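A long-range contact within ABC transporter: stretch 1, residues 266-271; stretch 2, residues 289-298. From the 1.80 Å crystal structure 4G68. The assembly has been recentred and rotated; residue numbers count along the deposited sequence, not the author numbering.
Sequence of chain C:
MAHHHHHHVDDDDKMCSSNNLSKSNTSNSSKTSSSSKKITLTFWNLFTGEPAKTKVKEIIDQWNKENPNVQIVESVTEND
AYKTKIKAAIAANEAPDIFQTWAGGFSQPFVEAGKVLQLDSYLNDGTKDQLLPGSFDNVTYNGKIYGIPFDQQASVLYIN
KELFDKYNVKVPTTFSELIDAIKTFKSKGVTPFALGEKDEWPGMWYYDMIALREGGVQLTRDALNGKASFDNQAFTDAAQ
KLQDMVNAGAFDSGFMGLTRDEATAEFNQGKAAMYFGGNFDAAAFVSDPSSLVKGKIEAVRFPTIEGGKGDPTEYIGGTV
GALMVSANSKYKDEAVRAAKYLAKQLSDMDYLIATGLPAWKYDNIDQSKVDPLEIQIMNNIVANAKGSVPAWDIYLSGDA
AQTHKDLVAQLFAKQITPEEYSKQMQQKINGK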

# COMPACT_ATOMS: atom_id res chain seq x y z
N GLU C 266 16.96 -4.61 5.09
CA GLU C 266 17.24 -6.03 5.30
C GLU C 266 17.19 -6.82 3.99
O GLU C 266 18.20 -7.42 3.56
CB GLU C 266 16.19 -6.63 6.21
CG GLU C 266 16.77 -7.07 7.53
CD GLU C 266 15.78 -7.82 8.40
OE1 GLU C 266 14.67 -8.19 8.01
OE2 GLU C 266 16.11 -8.04 9.56
N PHE C 267 16.02 -6.78 3.36
CA PHE C 267 15.78 -7.54 2.15
C PHE C 267 16.64 -7.12 1.00
O PHE C 267 17.05 -8.00 0.23
CB PHE C 267 14.35 -7.41 1.69
CG PHE C 267 13.95 -8.43 0.65
CD1 PHE C 267 14.03 -9.79 0.92
CD2 PHE C 267 13.46 -8.03 -0.58
CE1 PHE C 267 13.63 -10.73 -0.03
CE2 PHE C 267 13.03 -8.95 -1.52
CZ PHE C 267 13.14 -10.31 -1.26
N ASN C 268 16.89 -5.81 0.87
CA ASN C 268 17.70 -5.31 -0.25
C ASN C 268 19.19 -5.55 -0.08
O ASN C 268 19.94 -5.47 -1.06
CB ASN C 268 17.29 -3.90 -0.79
CG ASN C 268 17.93 -2.71 -0.06
OD1 ASN C 268 18.83 -2.84 0.75
ND2 ASN C 268 17.43 -1.52 -0.38
N GLN C 269 19.60 -5.88 1.16
CA GLN C 269 20.98 -6.30 1.43
C GLN C 269 21.15 -7.81 1.30
O GLN C 269 22.22 -8.35 1.56
CB GLN C 269 21.42 -5.80 2.81
CG GLN C 269 21.58 -4.28 2.89
CD GLN C 269 22.52 -3.72 1.82
OE1 GLN C 269 22.08 -3.09 0.83
NE2 GLN C 269 23.81 -3.95 2.00
N GLY C 270 20.10 -8.49 0.88
CA GLY C 270 20.15 -9.94 0.64
C GLY C 270 20.06 -10.75 1.91
O GLY C 270 20.55 -11.86 1.98
N LYS C 271 19.45 -10.19 2.95
CA LYS C 271 19.49 -10.82 4.28
C LYS C 271 18.22 -11.57 4.65
O LYS C 271 18.05 -12.02 5.80
CB LYS C 271 19.84 -9.79 5.39
CG LYS C 271 21.23 -9.15 5.28
CD LYS C 271 21.42 -8.20 6.44
CE LYS C 271 22.77 -7.48 6.38
NZ LYS C 271 23.79 -8.32 7.06
N PRO C 289 19.73 2.99 -4.90
CA PRO C 289 21.09 2.73 -5.33
C PRO C 289 21.86 1.80 -4.39
O PRO C 289 22.85 1.23 -4.83
CB PRO C 289 21.73 4.13 -5.36
CG PRO C 289 20.59 5.09 -5.43
CD PRO C 289 19.54 4.42 -4.59
N SER C 290 21.39 1.65 -3.15
CA SER C 290 22.05 0.84 -2.09
C SER C 290 21.77 -0.64 -2.28
O SER C 290 22.52 -1.50 -1.78
CB SER C 290 21.53 1.22 -0.69
OG SER C 290 22.03 2.48 -0.28
N SER C 291 20.67 -0.94 -2.97
CA SER C 291 20.26 -2.33 -3.16
C SER C 291 21.36 -3.22 -3.75
O SER C 291 22.06 -2.82 -4.69
CB SER C 291 18.99 -2.43 -3.98
OG SER C 291 18.58 -3.80 -4.06
N LEU C 292 21.48 -4.44 -3.21
CA LEU C 292 22.33 -5.51 -3.71
C LEU C 292 21.56 -6.66 -4.36
O LEU C 292 22.13 -7.73 -4.72
CB LEU C 292 23.18 -6.08 -2.57
CG LEU C 292 24.01 -5.02 -1.83
CD1 LEU C 292 24.75 -5.68 -0.68
CD2 LEU C 292 24.97 -4.35 -2.79
N VAL C 293 20.26 -6.48 -4.48
CA VAL C 293 19.40 -7.53 -5.03
C VAL C 293 18.77 -7.18 -6.40
O VAL C 293 17.89 -7.91 -6.91
CB VAL C 293 18.28 -7.96 -4.02
CG1 VAL C 293 18.85 -8.65 -2.73
CG2 VAL C 293 17.26 -6.83 -3.74
N LYS C 294 19.13 -6.04 -6.99
CA LYS C 294 18.51 -5.70 -8.30
C LYS C 294 18.83 -6.84 -9.29
O LYS C 294 19.98 -7.28 -9.41
CB LYS C 294 18.98 -4.34 -8.79
CG LYS C 294 18.85 -4.12 -10.29
CD LYS C 294 17.81 -3.07 -10.57
CE LYS C 294 17.59 -2.79 -12.05
NZ LYS C 294 18.80 -2.33 -12.76
N GLY C 295 17.80 -7.35 -9.96
CA GLY C 295 17.94 -8.46 -10.93
C GLY C 295 17.82 -9.83 -10.28
O GLY C 295 17.63 -10.82 -10.96
N LYS C 296 17.86 -9.88 -8.95
CA LYS C 296 17.73 -11.13 -8.19
C LYS C 296 16.31 -11.44 -7.67
O LYS C 296 16.09 -12.51 -7.06
CB LYS C 296 18.71 -11.08 -7.01
CG LYS C 296 20.11 -10.78 -7.47
CD LYS C 296 21.10 -11.08 -6.38
CE LYS C 296 22.51 -10.75 -6.85
NZ LYS C 296 23.45 -11.01 -5.71
N ILE C 297 15.39 -10.50 -7.90
CA ILE C 297 14.04 -10.48 -7.25
C ILE C 297 12.88 -10.76 -8.20
O ILE C 297 12.76 -10.13 -9.30
CB ILE C 297 13.72 -9.10 -6.56
CG1 ILE C 297 14.73 -8.75 -5.41
CG2 ILE C 297 12.19 -8.96 -6.21
CD1 ILE C 297 15.25 -9.91 -4.56
N GLU C 298 12.01 -11.68 -7.76
CA GLU C 298 10.81 -12.11 -8.49
C GLU C 298 9.58 -11.76 -7.64
O GLU C 298 9.57 -11.99 -6.40
CB GLU C 298 10.83 -13.62 -8.68
CG GLU C 298 9.83 -14.11 -9.70
CD GLU C 298 9.63 -15.62 -9.65
OE1 GLU C 298 10.32 -16.30 -8.84
OE2 GLU C 298 8.76 -16.11 -10.39

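The contact joins the C-terminal end of a helix to a loop that leads into a strand, and it buries 367 Å² counted over both sides. N268, Q269 and V293 cover the most surface, and the interactions can be followed from these three residues.

N268, which is buried, contributes the largest share. Its backbone carbonyl accepts a hydrogen bond from the loop: L292 N donates to N268 O over 2.8 Å, with an N-H...O angle of 164°, so the bond is both short and nearly straight. At the end of a helix the last carbonyls lack the amides that a further turn would supply, and here the loop brings one from a residue far along the chain. The bond lies where the two backbones run close together, with the CA atoms of N268 and S291 4.9 Å apart and those of Q269 and L292 5.4 Å apart. The side chain of N268 leaves the backbone sideways to the loop, yet its CB still packs against S291, 3.5 Å from S291 OG, and lies 4.2 Å from V293 CG2. The hydroxyl of S291 also orders the loop itself, because V293 N donates to S291 OG at 3.2 Å with an angle of 163°. This bond ties together the residues before and after L292, whose own amide is directed to the helix end.

V293 points its CA-to-CB bond toward the helix and is buried. With chi1 in the m rotamer, its two methyls are spread over the terminal turn: V293 CG1 lies 3.5 Å from F267 O and 3.8 Å from G270 N, and V293 CG2 is 4.2 Å from N268 CB. F267 O and G270 N are themselves paired, G270 N donating to F267 O at 3.2 Å, so the methyl CG1 packs against a closed piece of helix-terminal backbone. A second bond, from K271 N to E266 O at 3.1 Å, completes the Schellman motif. G270 is where the chain leaves helical geometry, at phi 78° and psi 26°, a positive phi that by itself favours glycine. An ideal CB at this position would stand 4.0 Å from V293 CG1, a distance that implies contact with the valine rather than a clash.

Q269 is partly exposed. Its CA-to-CB bond points away from the loop, but with chi1 and chi2 both m the chain folds back so that its end comes nearer. The terminal amide is probably turned over in the model, leaving its individual atoms uncertain; what is secure is that this end reaches the loop in the neighbourhood of S290 and L292. The CA-to-CB bond of L292 points toward the first stretch.

Beyond V293, an apolar contact is made at I297, in the strand that follows the loop. The CA-to-CB bond of I297 points toward the first stretch, and its CD1 meets F267 CE2 at 3.9 Å, approaching the ring obliquely. Both residues are buried.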